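Glucose-6-phosphate dehydrogenase (Trypanosoma cruzi, PDB 5AQ1) catalyses the NADP-dependent oxidation of glucose 6-phosphate to 6-phosphogluconolactone, the first step of the oxidative pentose phosphate pathway. Local coordinates at residues H211-K215 and E216-N220; I221-T224 and R225-R229; L426-Y430 and E431-D435; T437-A441 and Y442-I446. One frame throughout, in Å; residues are numbered along the deposited sequence.

Contact 1. Residues H211-K215 and E216-N220. With BG6 (6-O-phosphono-beta-D-glucopyranose), chain F.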
loop_
_atom_site.group_PDB
_atom_site.type_symbol
_atom_site.label_atom_id
_atom_site.label_comp_id
_atom_site.label_asym_id
_atom_site.label_seq_id
_atom_site.Cartn_x
_atom_site.Cartn_y
_atom_site.Cartn_z
ATOM N N HIS B 211 -12.800 23.353 -24.217
ATOM C CA HIS B 211 -14.176 23.342 -23.727
ATOM C C HIS B 211 -14.573 22.048 -23.017
ATOM O O HIS B 211 -15.575 22.018 -22.311
ATOM C CB HIS B 211 -15.170 23.725 -24.836
ATOM C CG HIS B 211 -15.646 22.578 -25.669
ATOM N ND1 HIS B 211 -14.964 22.127 -26.779
ATOM C CD2 HIS B 211 -16.759 21.813 -25.577
ATOM C CE1 HIS B 211 -15.626 21.122 -27.322
ATOM N NE2 HIS B 211 -16.720 20.912 -26.611
ATOM N N TYR B 212 -13.774 20.997 -23.171
ATOM C CA TYR B 212 -14.004 19.763 -22.418
ATOM C C TYR B 212 -13.863 19.958 -20.906
ATOM O O TYR B 212 -14.504 19.246 -20.130
ATOM C CB TYR B 212 -13.098 18.638 -22.930
ATOM C CG TYR B 212 -13.722 17.858 -24.067
ATOM C CD1 TYR B 212 -14.435 18.504 -25.080
ATOM C CD2 TYR B 212 -13.611 16.476 -24.128
ATOM C CE1 TYR B 212 -15.016 17.794 -26.113
ATOM C CE2 TYR B 212 -14.184 15.761 -25.165
ATOM C CZ TYR B 212 -14.889 16.424 -26.150
ATOM O OH TYR B 212 -15.462 15.712 -27.177
ATOM N N LEU B 213 -13.068 20.946 -20.495
ATOM C CA LEU B 213 -12.924 21.295 -19.077
ATOM C C LEU B 213 -14.164 21.951 -18.456
ATOM O O LEU B 213 -14.184 22.214 -17.253
ATOM C CB LEU B 213 -11.717 22.213 -18.874
ATOM C CG LEU B 213 -10.342 21.657 -19.244
ATOM C CD1 LEU B 213 -9.291 22.749 -19.098
ATOM C CD2 LEU B 213 -9.992 20.448 -18.384
ATOM N N GLY B 214 -15.184 22.228 -19.265
ATOM C CA GLY B 214 -16.465 22.727 -18.762
ATOM C C GLY B 214 -17.543 21.661 -18.637
ATOM O O GLY B 214 -18.659 21.954 -18.198
ATOM N N LYS B 215 -17.220 20.429 -19.029
ATOM C CA LYS B 215 -18.179 19.323 -18.986
ATOM C C LYS B 215 -18.264 18.748 -17.579
ATOM O O LYS B 215 -17.240 18.539 -16.929
ATOM C CB LYS B 215 -17.796 18.231 -19.987
ATOM C CG LYS B 215 -17.915 18.657 -21.439
ATOM C CD LYS B 215 -17.811 17.473 -22.385
ATOM C CE LYS B 215 -17.794 17.914 -23.842
ATOM N NZ LYS B 215 -19.104 18.463 -24.284
ATOM N N GLU B 216 -19.488 18.483 -17.128
ATOM C CA GLU B 216 -19.757 18.070 -15.748
ATOM C C GLU B 216 -18.805 16.989 -15.244
ATOM O O GLU B 216 -18.175 17.146 -14.200
ATOM C CB GLU B 216 -21.202 17.577 -15.617
ATOM C CG GLU B 216 -21.612 17.155 -14.213
ATOM C CD GLU B 216 -21.580 18.297 -13.215
ATOM O OE1 GLU B 216 -21.961 19.434 -13.580
ATOM O OE2 GLU B 216 -21.181 18.058 -12.053
ATOM N N MET B 217 -18.700 15.895 -15.988
ATOM C CA MET B 217 -17.949 14.730 -15.520
ATOM C C MET B 217 -16.434 14.919 -15.598
ATOM O O MET B 217 -15.693 14.235 -14.893
ATOM C CB MET B 217 -18.376 13.467 -16.279
ATOM C CG MET B 217 -19.870 13.161 -16.204
ATOM S SD MET B 217 -20.595 13.229 -14.548
ATOM C CE MET B 217 -19.721 11.889 -13.746
ATOM N N VAL B 218 -15.979 15.843 -16.442
ATOM C CA VAL B 218 -14.560 16.197 -16.496
ATOM C C VAL B 218 -14.214 17.084 -15.301
ATOM O O VAL B 218 -13.165 16.907 -14.675
ATOM C CB VAL B 218 -14.190 16.891 -17.824
ATOM C CG1 VAL B 218 -12.720 17.297 -17.844
ATOM C CG2 VAL B 218 -14.489 15.970 -18.999
ATOM N N GLN B 219 -15.101 18.029 -14.979
ATOM C CA GLN B 219 -14.952 18.868 -13.777
ATOM C C GLN B 219 -14.938 18.054 -12.477
ATOM O O GLN B 219 -14.337 18.469 -11.482
ATOM C CB GLN B 219 -16.071 19.912 -13.698
ATOM C CG GLN B 219 -15.995 20.998 -14.760
ATOM C CD GLN B 219 -17.024 22.096 -14.552
ATOM O OE1 GLN B 219 -18.231 21.860 -14.652
ATOM N NE2 GLN B 219 -16.550 23.308 -14.262
ATOM N N ASN B 220 -15.599 16.900 -12.489
ATOM C CA ASN B 220 -15.696 16.058 -11.309
ATOM C C ASN B 220 -14.491 15.137 -11.086
ATOM O O ASN B 220 -14.400 14.488 -10.041
ATOM C CB ASN B 220 -16.973 15.215 -11.384
ATOM C CG ASN B 220 -17.335 14.581 -10.052
ATOM O OD1 ASN B 220 -17.189 15.204 -8.999
ATOM N ND2 ASN B 220 -17.807 13.340 -10.090
HETATM C C1 BG6 F . -14.195 20.454 -31.181
HETATM C C2 BG6 F . -13.494 19.737 -32.333
HETATM O O1 BG6 F . -13.232 21.093 -30.334
HETATM O O5 BG6 F . -14.943 19.509 -30.411
HETATM C C3 BG6 F . -14.525 19.012 -33.182
HETATM O O2 BG6 F . -12.764 20.672 -33.134
HETATM C C4 BG6 F . -15.303 18.060 -32.289
HETATM O O3 BG6 F . -13.911 18.284 -34.251
HETATM C C5 BG6 F . -15.962 18.844 -31.162
HETATM O O4 BG6 F . -16.279 17.366 -33.067
HETATM C C6 BG6 F . -16.783 17.931 -30.255
HETATM O O6 BG6 F . -17.235 18.643 -29.102
HETATM P P BG6 F . -18.391 18.018 -28.174
HETATM O O1P BG6 F . -17.882 16.647 -27.794
HETATM O O2P BG6 F . -18.480 18.955 -27.002
HETATM O O3P BG6 F . -19.602 18.015 -29.076
#
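K215 sets its CG beside the backbone N (chi1 -67°), runs extended through chi2 and chi3, and bends only at chi4, which swings NZ back to the phosphate of BG6 and lays CE over one face of the Y212 ring. In H211, chi1 of 88° holds the imidazole between the backbone N and the carbonyl carbon, with NE2 directed at O2P. This oxygen is gripped twice, by H211 NE2 at 2.7 Å in a nearly straight bond that meets it near the plane of the imidazole, and by K215 NZ at 2.8 Å. Y212 OH reaches O1P at 2.7 Å, a weak hydrogen bond. D268, E249, K367, K181, H273 and Q401 also hydrogen-bond BG6, and Q401 OE1 accepts from K215 NZ.

Behind the pocket, K215 is the N-cap of helix 216-219. Its carbonyl oxygen receives Q219 N at 2.9 Å and, weakly, V218 N. The V218 side chain lies against Y212 O, with CB at 3.3 Å, while Q219 CG packs on L213 O. K215 thus has two roles, its backbone carbonyl at the start of the helix and its NZ at the phosphate. The lysine ammonium probably offsets part of the phosphate's negative charge, while the imidazole N-H and the hydroxyl help to fix its orientation.

Contact 2. Residues I221-T224 and R225-R229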
loop_
_atom_site.group_PDB
_atom_site.type_symbol
_atom_site.label_atom_id
_atom_site.label_comp_id
_atom_site.label_asym_id
_atom_site.label_seq_id
_atom_site.Cartn_x
_atom_site.Cartn_y
_atom_site.Cartn_z
ATOM N N ILE B 221 -13.576 15.067 -12.052
ATOM C CA ILE B 221 -12.429 14.160 -11.950
ATOM C C ILE B 221 -11.599 14.466 -10.705
ATOM O O ILE B 221 -11.296 13.574 -9.916
ATOM C CB ILE B 221 -11.523 14.228 -13.197
ATOM C CG1 ILE B 221 -12.252 13.651 -14.412
ATOM C CG2 ILE B 221 -10.232 13.452 -12.968
ATOM C CD1 ILE B 221 -11.587 13.973 -15.734
ATOM N N ILE B 222 -11.239 15.734 -10.547
ATOM C CA ILE B 222 -10.418 16.179 -9.424
ATOM C C ILE B 222 -11.067 15.871 -8.069
ATOM O O ILE B 222 -10.379 15.461 -7.137
ATOM C CB ILE B 222 -10.079 17.683 -9.543
ATOM C CG1 ILE B 222 -9.033 18.088 -8.509
ATOM C CG2 ILE B 222 -11.328 18.551 -9.403
ATOM C CD1 ILE B 222 -8.410 19.438 -8.788
ATOM N N VAL B 223 -12.386 16.041 -7.971
ATOM C CA VAL B 223 -13.115 15.766 -6.730
ATOM C C VAL B 223 -13.166 14.260 -6.468
ATOM O O VAL B 223 -12.974 13.804 -5.340
ATOM C CB VAL B 223 -14.564 16.310 -6.773
ATOM C CG1 VAL B 223 -15.287 16.027 -5.461
ATOM C CG2 VAL B 223 -14.568 17.804 -7.064
ATOM N N THR B 224 -13.444 13.498 -7.518
ATOM C CA THR B 224 -13.513 12.046 -7.429
ATOM C C THR B 224 -12.207 11.459 -6.899
ATOM O O THR B 224 -12.218 10.563 -6.049
ATOM C CB THR B 224 -13.826 11.441 -8.810
ATOM O OG1 THR B 224 -15.072 11.965 -9.284
ATOM C CG2 THR B 224 -13.911 9.932 -8.738
ATOM N N ARG B 225 -11.086 11.977 -7.400
ATOM C CA ARG B 225 -9.768 11.439 -7.078
ATOM C C ARG B 225 -9.271 11.824 -5.686
ATOM O O ARG B 225 -8.739 10.978 -4.961
ATOM C CB ARG B 225 -8.741 11.901 -8.110
ATOM C CG ARG B 225 -8.838 11.195 -9.451
ATOM C CD ARG B 225 -7.607 11.490 -10.294
ATOM N NE ARG B 225 -6.391 11.079 -9.599
ATOM C CZ ARG B 225 -5.166 11.537 -9.849
ATOM N NH1 ARG B 225 -4.952 12.437 -10.800
ATOM N NH2 ARG B 225 -4.140 11.084 -9.133
ATOM N N PHE B 226 -9.440 13.093 -5.316
ATOM C CA PHE B 226 -8.754 13.642 -4.146
ATOM C C PHE B 226 -9.649 13.996 -2.955
ATOM O O PHE B 226 -9.144 14.440 -1.929
ATOM C CB PHE B 226 -7.931 14.863 -4.559
ATOM C CG PHE B 226 -6.927 14.583 -5.647
ATOM C CD1 PHE B 226 -5.886 13.687 -5.438
ATOM C CD2 PHE B 226 -7.011 15.225 -6.874
ATOM C CE1 PHE B 226 -4.956 13.431 -6.433
ATOM C CE2 PHE B 226 -6.083 14.978 -7.873
ATOM C CZ PHE B 226 -5.053 14.079 -7.652
ATOM N N ALA B 227 -10.961 13.805 -3.079
ATOM C CA ALA B 227 -11.880 14.010 -1.948
ATOM C C ALA B 227 -12.282 12.693 -1.291
ATOM O O ALA B 227 -12.946 12.688 -0.254
ATOM C CB ALA B 227 -13.123 14.763 -2.404
ATOM N N ASN B 228 -11.862 11.582 -1.890
ATOM C CA ASN B 228 -12.340 10.259 -1.523
ATOM C C ASN B 228 -11.180 9.318 -1.236
ATOM O O ASN B 228 -10.358 9.062 -2.116
ATOM C CB ASN B 228 -13.171 9.698 -2.676
ATOM C CG ASN B 228 -14.377 10.552 -2.983
ATOM O OD1 ASN B 228 -15.186 10.834 -2.102
ATOM N ND2 ASN B 228 -14.503 10.974 -4.233
ATOM N N ARG B 229 -11.120 8.797 -0.014
ATOM C CA ARG B 229 -10.073 7.848 0.354
ATOM C C ARG B 229 -10.122 6.609 -0.529
ATOM O O ARG B 229 -9.082 6.084 -0.928
ATOM C CB ARG B 229 -10.190 7.450 1.831
ATOM C CG ARG B 229 -9.236 6.345 2.283
ATOM C CD ARG B 229 -7.782 6.663 1.972
ATOM N NE ARG B 229 -7.333 7.844 2.711
ATOM C CZ ARG B 229 -6.610 7.830 3.832
ATOM N NH1 ARG B 229 -6.204 6.685 4.380
ATOM N NH2 ARG B 229 -6.274 8.983 4.405
#
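The side chains of I222 and F226, one helical turn apart, cross at about a right angle: I222 CG1 comes to 3.9 Å from F226 CD2, in the plane of the ring and at its edge. In I222 it is CG1 that stands opposite the backbone N (chi1 -170°), and this carries the longer branch to the phenyl rim. The ring's own chi1 of -57° keeps CG next to its backbone N, and CD2 also passes 3.4 Å from I222 O. R225 lines one face of this ring with CB, then turns at chi3, which puts F226 CZ over the centre of one guanidinium face; NH1 is bonded to the carbonyls of L280 and M283, and W235 provides a cation-pi partner.

On another side of the helix V223 CG1 touches A227 CB at 4.0 Å. N228 ND2 gives a hydrogen bond to T224 O (2.9 Å), which lies near the plane of the N228 side-chain amide, while OD1 turns to N394 and T411 of the second subunit. T224 OG1 bonds back to N220 O. Successive i+4 backbone bonds from R225, F226 and A227 run beneath these side chains, as expected of the C-terminal turn of a short alpha helix; N228 stands at the junction with helix 229-232, at a subunit interface.

Contact 3. Residues L426-Y430 and E431-D435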
loop_
_atom_site.group_PDB
_atom_site.type_symbol
_atom_site.label_atom_id
_atom_site.label_comp_id
_atom_site.label_asym_id
_atom_site.label_seq_id
_atom_site.Cartn_x
_atom_site.Cartn_y
_atom_site.Cartn_z
ATOM N N LEU B 426 -22.149 -0.656 -9.549
ATOM C CA LEU B 426 -22.679 0.354 -8.646
ATOM C C LEU B 426 -22.767 1.608 -9.494
ATOM O O LEU B 426 -21.752 2.104 -9.978
ATOM C CB LEU B 426 -21.760 0.570 -7.445
ATOM C CG LEU B 426 -21.385 -0.673 -6.632
ATOM C CD1 LEU B 426 -20.439 -0.272 -5.512
ATOM C CD2 LEU B 426 -22.603 -1.378 -6.061
ATOM N N ASP B 427 -23.983 2.112 -9.685
ATOM C CA ASP B 427 -24.260 3.104 -10.715
ATOM C C ASP B 427 -24.655 4.469 -10.152
ATOM O O ASP B 427 -25.341 4.557 -9.138
ATOM C CB ASP B 427 -25.382 2.584 -11.612
ATOM C CG ASP B 427 -25.686 3.515 -12.760
ATOM O OD1 ASP B 427 -24.849 3.602 -13.688
ATOM O OD2 ASP B 427 -26.761 4.159 -12.728
ATOM N N LEU B 428 -24.198 5.523 -10.823
ATOM C CA LEU B 428 -24.694 6.876 -10.608
ATOM C C LEU B 428 -24.926 7.503 -11.977
ATOM O O LEU B 428 -23.987 7.995 -12.607
ATOM C CB LEU B 428 -23.700 7.713 -9.793
ATOM C CG LEU B 428 -23.986 9.220 -9.654
ATOM C CD1 LEU B 428 -25.327 9.474 -8.985
ATOM C CD2 LEU B 428 -22.872 9.919 -8.892
ATOM N N THR B 429 -26.172 7.442 -12.438
ATOM C CA THR B 429 -26.590 8.068 -13.690
ATOM C C THR B 429 -27.299 9.375 -13.355
ATOM O O THR B 429 -28.353 9.372 -12.717
ATOM C CB THR B 429 -27.523 7.138 -14.493
ATOM O OG1 THR B 429 -26.859 5.894 -14.734
ATOM C CG2 THR B 429 -27.901 7.753 -15.825
ATOM N N TYR B 430 -26.724 10.486 -13.802
ATOM C CA TYR B 430 -27.147 11.820 -13.354
ATOM C C TYR B 430 -28.606 12.164 -13.689
ATOM O O TYR B 430 -29.282 12.827 -12.895
ATOM C CB TYR B 430 -26.200 12.902 -13.905
ATOM C CG TYR B 430 -24.914 13.075 -13.110
ATOM C CD1 TYR B 430 -24.116 11.980 -12.789
ATOM C CD2 TYR B 430 -24.488 14.334 -12.691
ATOM C CE1 TYR B 430 -22.945 12.130 -12.070
ATOM C CE2 TYR B 430 -23.315 14.493 -11.969
ATOM C CZ TYR B 430 -22.551 13.383 -11.659
ATOM O OH TYR B 430 -21.382 13.513 -10.946
ATOM N N GLU B 431 -29.095 11.706 -14.840
ATOM C CA GLU B 431 -30.462 12.028 -15.268
ATOM C C GLU B 431 -31.530 11.296 -14.436
ATOM O O GLU B 431 -32.673 11.747 -14.370
ATOM C CB GLU B 431 -30.636 11.765 -16.774
ATOM C CG GLU B 431 -31.124 10.374 -17.160
ATOM C CD GLU B 431 -30.471 9.854 -18.442
ATOM O OE1 GLU B 431 -30.498 10.540 -19.493
ATOM O OE2 GLU B 431 -29.910 8.741 -18.395
ATOM N N ARG B 432 -31.148 10.180 -13.807
ATOM C CA ARG B 432 -32.038 9.437 -12.907
ATOM C C ARG B 432 -31.928 9.919 -11.463
ATOM O O ARG B 432 -32.936 10.084 -10.780
ATOM C CB ARG B 432 -31.755 7.927 -12.973
ATOM C CG ARG B 432 -32.377 7.245 -14.185
ATOM C CD ARG B 432 -32.477 5.724 -14.062
ATOM N NE ARG B 432 -31.380 5.042 -14.758
ATOM C CZ ARG B 432 -30.316 4.456 -14.205
ATOM N NH1 ARG B 432 -30.131 4.422 -12.886
ATOM N NH2 ARG B 432 -29.418 3.884 -15.004
ATOM N N ARG B 433 -30.706 10.138 -11.001
ATOM C CA ARG B 433 -30.464 10.539 -9.618
ATOM C C ARG B 433 -30.823 12.010 -9.371
ATOM O O ARG B 433 -31.467 12.329 -8.371
ATOM C CB ARG B 433 -28.999 10.269 -9.254
ATOM C CG ARG B 433 -28.561 10.728 -7.871
ATOM C CD ARG B 433 -29.140 9.884 -6.744
ATOM N NE ARG B 433 -28.361 10.070 -5.516
ATOM C CZ ARG B 433 -28.408 11.148 -4.728
ATOM N NH1 ARG B 433 -29.210 12.175 -5.006
ATOM N NH2 ARG B 433 -27.644 11.202 -3.641
ATOM N N TYR B 434 -30.402 12.893 -10.275
ATOM C CA TYR B 434 -30.552 14.337 -10.086
ATOM C C TYR B 434 -31.594 14.951 -11.017
ATOM O O TYR B 434 -31.600 14.682 -12.220
ATOM C CB TYR B 434 -29.213 15.043 -10.309
ATOM C CG TYR B 434 -28.078 14.491 -9.481
ATOM C CD1 TYR B 434 -28.096 14.580 -8.091
ATOM C CD2 TYR B 434 -26.977 13.886 -10.088
ATOM C CE1 TYR B 434 -27.055 14.078 -7.330
ATOM C CE2 TYR B 434 -25.935 13.379 -9.335
ATOM C CZ TYR B 434 -25.978 13.478 -7.958
ATOM O OH TYR B 434 -24.942 12.980 -7.207
ATOM N N ASP B 435 -32.454 15.797 -10.456
ATOM C CA ASP B 435 -33.481 16.497 -11.222
ATOM C C ASP B 435 -32.983 17.893 -11.636
ATOM O O ASP B 435 -33.546 18.912 -11.234
ATOM C CB ASP B 435 -34.768 16.590 -10.391
ATOM C CG ASP B 435 -35.918 17.249 -11.142
ATOM O OD1 ASP B 435 -35.904 17.262 -12.392
ATOM O OD2 ASP B 435 -36.843 17.756 -10.474
#
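D427 OD2 has two partners, T429 OG1 two residues along the strand and R432 NH1 from the following turn. T429 OG1 donates to its syn lone pair at 2.7 Å, and R432 NH1 makes a salt bridge whose hydrogen bond is weak (3.4 Å). The guanidinium and carboxylate planes lie 32° apart, and T429 OG1 sits over one face of the guanidinium. R432 reaches this place by bending at chi3 (-99°), which folds its end back toward the strand.

The carbonyl of T429, the N-cap residue, has two donors: R433 N at 3.0 Å, nearly in line with the C=O bond, and R432 N, well above the carbonyl plane. Y430 O takes Y434 N at 2.9 Å. These bonds mark where strand 421-429, at the edge of the large mixed sheet within this chain, where D427 makes backbone hydrogen bonds to the second subunit, passes directly into the single turn of helix 430-433. Y430 and Y434 lie side by side on that turn in a T-shaped pair, the edge of Y434 against the face of Y430, centroids 5.0 Å apart and planes at 68°. L428 CD1 packs on R433 CG at 3.6 Å, and R433 CG in turn covers one face of the Y434 ring.

E431 OE2 bonds to S403 OG, R433 NH2 pairs with E425 of the second subunit, and Y434 OH bonds to T424 and H422 of that subunit.

Contact 4. Residues T437-A441 and Y442-I446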
loop_
_atom_site.group_PDB
_atom_site.type_symbol
_atom_site.label_atom_id
_atom_site.label_comp_id
_atom_site.label_asym_id
_atom_site.label_seq_id
_atom_site.Cartn_x
_atom_site.Cartn_y
_atom_site.Cartn_z
ATOM N N THR B 437 -30.944 20.064 -15.154
ATOM C CA THR B 437 -30.397 20.045 -16.503
ATOM C C THR B 437 -28.971 20.577 -16.449
ATOM O O THR B 437 -28.722 21.703 -16.008
ATOM C CB THR B 437 -31.222 20.897 -17.481
ATOM O OG1 THR B 437 -32.623 20.688 -17.246
ATOM C CG2 THR B 437 -30.891 20.529 -18.929
ATOM N N LEU B 438 -28.034 19.756 -16.898
ATOM C CA LEU B 438 -26.632 20.115 -16.837
ATOM C C LEU B 438 -26.306 21.100 -17.948
ATOM O O LEU B 438 -26.758 20.934 -19.084
ATOM C CB LEU B 438 -25.762 18.871 -16.946
ATOM C CG LEU B 438 -26.011 17.819 -15.860
ATOM C CD1 LEU B 438 -25.290 16.551 -16.247
ATOM C CD2 LEU B 438 -25.580 18.287 -14.477
ATOM N N PRO B 439 -25.528 22.140 -17.619
ATOM C CA PRO B 439 -25.239 23.199 -18.567
ATOM C C PRO B 439 -24.255 22.770 -19.644
ATOM O O PRO B 439 -23.475 21.845 -19.437
ATOM C CB PRO B 439 -24.600 24.271 -17.686
ATOM C CG PRO B 439 -23.906 23.490 -16.632
ATOM C CD PRO B 439 -24.837 22.356 -16.335
ATOM N N ASP B 440 -24.297 23.447 -20.785
ATOM C CA ASP B 440 -23.271 23.299 -21.802
ATOM C C ASP B 440 -21.921 23.718 -21.210
ATOM O O ASP B 440 -21.863 24.555 -20.305
ATOM C CB ASP B 440 -23.610 24.166 -23.018
ATOM C CG ASP B 440 -22.580 24.046 -24.121
ATOM O OD1 ASP B 440 -22.481 22.957 -24.726
ATOM O OD2 ASP B 440 -21.862 25.038 -24.374
ATOM N N ALA B 441 -20.842 23.140 -21.726
ATOM C CA ALA B 441 -19.494 23.453 -21.252
ATOM C C ALA B 441 -19.199 24.957 -21.164
ATOM O O ALA B 441 -18.603 25.426 -20.200
ATOM C CB ALA B 441 -18.467 22.781 -22.145
ATOM N N TYR B 442 -19.623 25.706 -22.174
ATOM C CA TYR B 442 -19.293 27.124 -22.262
ATOM C C TYR B 442 -19.979 28.010 -21.210
ATOM O O TYR B 442 -19.556 29.146 -21.000
ATOM C CB TYR B 442 -19.576 27.640 -23.674
ATOM C CG TYR B 442 -18.528 27.229 -24.686
ATOM C CD1 TYR B 442 -17.302 27.884 -24.745
ATOM C CD2 TYR B 442 -18.761 26.195 -25.590
ATOM C CE1 TYR B 442 -16.337 27.522 -25.669
ATOM C CE2 TYR B 442 -17.799 25.824 -26.521
ATOM C CZ TYR B 442 -16.587 26.492 -26.558
ATOM O OH TYR B 442 -15.618 26.139 -27.476
ATOM N N GLU B 443 -21.024 27.510 -20.553
ATOM C CA GLU B 443 -21.644 28.255 -19.453
ATOM C C GLU B 443 -20.700 28.300 -18.259
ATOM O O GLU B 443 -20.438 29.366 -17.704
ATOM C CB GLU B 443 -22.976 27.626 -19.024
ATOM C CG GLU B 443 -24.078 27.681 -20.068
ATOM C CD GLU B 443 -25.319 26.915 -19.645
ATOM O OE1 GLU B 443 -25.818 27.166 -18.524
ATOM O OE2 GLU B 443 -25.788 26.060 -20.432
ATOM N N SER B 444 -20.200 27.132 -17.867
ATOM C CA SER B 444 -19.263 27.020 -16.749
ATOM C C SER B 444 -18.018 27.880 -16.976
ATOM O O SER B 444 -17.596 28.629 -16.093
ATOM C CB SER B 444 -18.840 25.558 -16.559
ATOM O OG SER B 444 -19.952 24.675 -16.648
ATOM N N LEU B 445 -17.453 27.783 -18.178
ATOM C CA LEU B 445 -16.164 28.402 -18.487
ATOM C C LEU B 445 -16.235 29.924 -18.532
ATOM O O LEU B 445 -15.421 30.602 -17.907
ATOM C CB LEU B 445 -15.599 27.843 -19.798
ATOM C CG LEU B 445 -15.294 26.338 -19.757
ATOM C CD1 LEU B 445 -14.982 25.811 -21.143
ATOM C CD2 LEU B 445 -14.147 26.031 -18.809
ATOM N N ILE B 446 -17.217 30.459 -19.252
ATOM C CA ILE B 446 -17.431 31.907 -19.300
ATOM C C ILE B 446 -17.643 32.456 -17.885
ATOM O O ILE B 446 -17.080 33.493 -17.527
ATOM C CB ILE B 446 -18.620 32.278 -20.219
ATOM C CG1 ILE B 446 -18.242 32.033 -21.683
ATOM C CG2 ILE B 446 -19.024 33.736 -20.034
ATOM C CD1 ILE B 446 -19.397 32.141 -22.654
#
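D440 N donates to E443 OE2 at 3.0 Å, the shortest polar bond here. With D440 N bound by the E443 carboxylate and D440 OD2 accepting from Y442 N at 3.2 Å, D440 and E443 form a capping box, D440 being the N-cap; E443 N goes to D440 O at 3.1 Å, a backbone bond. E443 can close the box because its chain is extended beyond CG. D440 N meets OE2 from above the E443 carboxylate plane, while OE1 lies 3.3 Å from P439 CB. D440 CG stands opposite its own backbone N (chi1 -180°), which sends the carboxylate along the Y442 side chain; OD2 lies 3.5 Å from Y442 CD2 at the edge of that ring, with the two planes 26° apart. OD1, the other oxygen, forms a salt bridge with K48. The D440 carboxylate probably also interacts favourably with the helix dipole.

Y442 OH bonds to E180, and its ring lies nearly parallel to that of H211; the Y442 side chain is about 5 Å from bound NADPH. The start of helix 441-451 thus sits between helix 43-58, touched by Y442 and E443, and helix 216-219, met by S444 and by L438 of the preceding loop, with Y442 and I446 against strand 143-148.

Contact 1 is the one that touches the substrate, and contact 4 lies beside it, their centres 9 Å apart: H211 CB packs 3.6 Å from Y442 CZ, which places the first turn of helix 441-451 beside the histidine that holds the phosphate. Contact 3 reaches contact 1 through Y430, whose CZ packs 3.5 Å from M217 SD, and meets contact 4 at L438. Contact 2 continues directly from contact 1 along the chain; its I221 side chain is about 14 Å from BG6, and it has no touch with contacts 3 and 4. All four touch the second subunit.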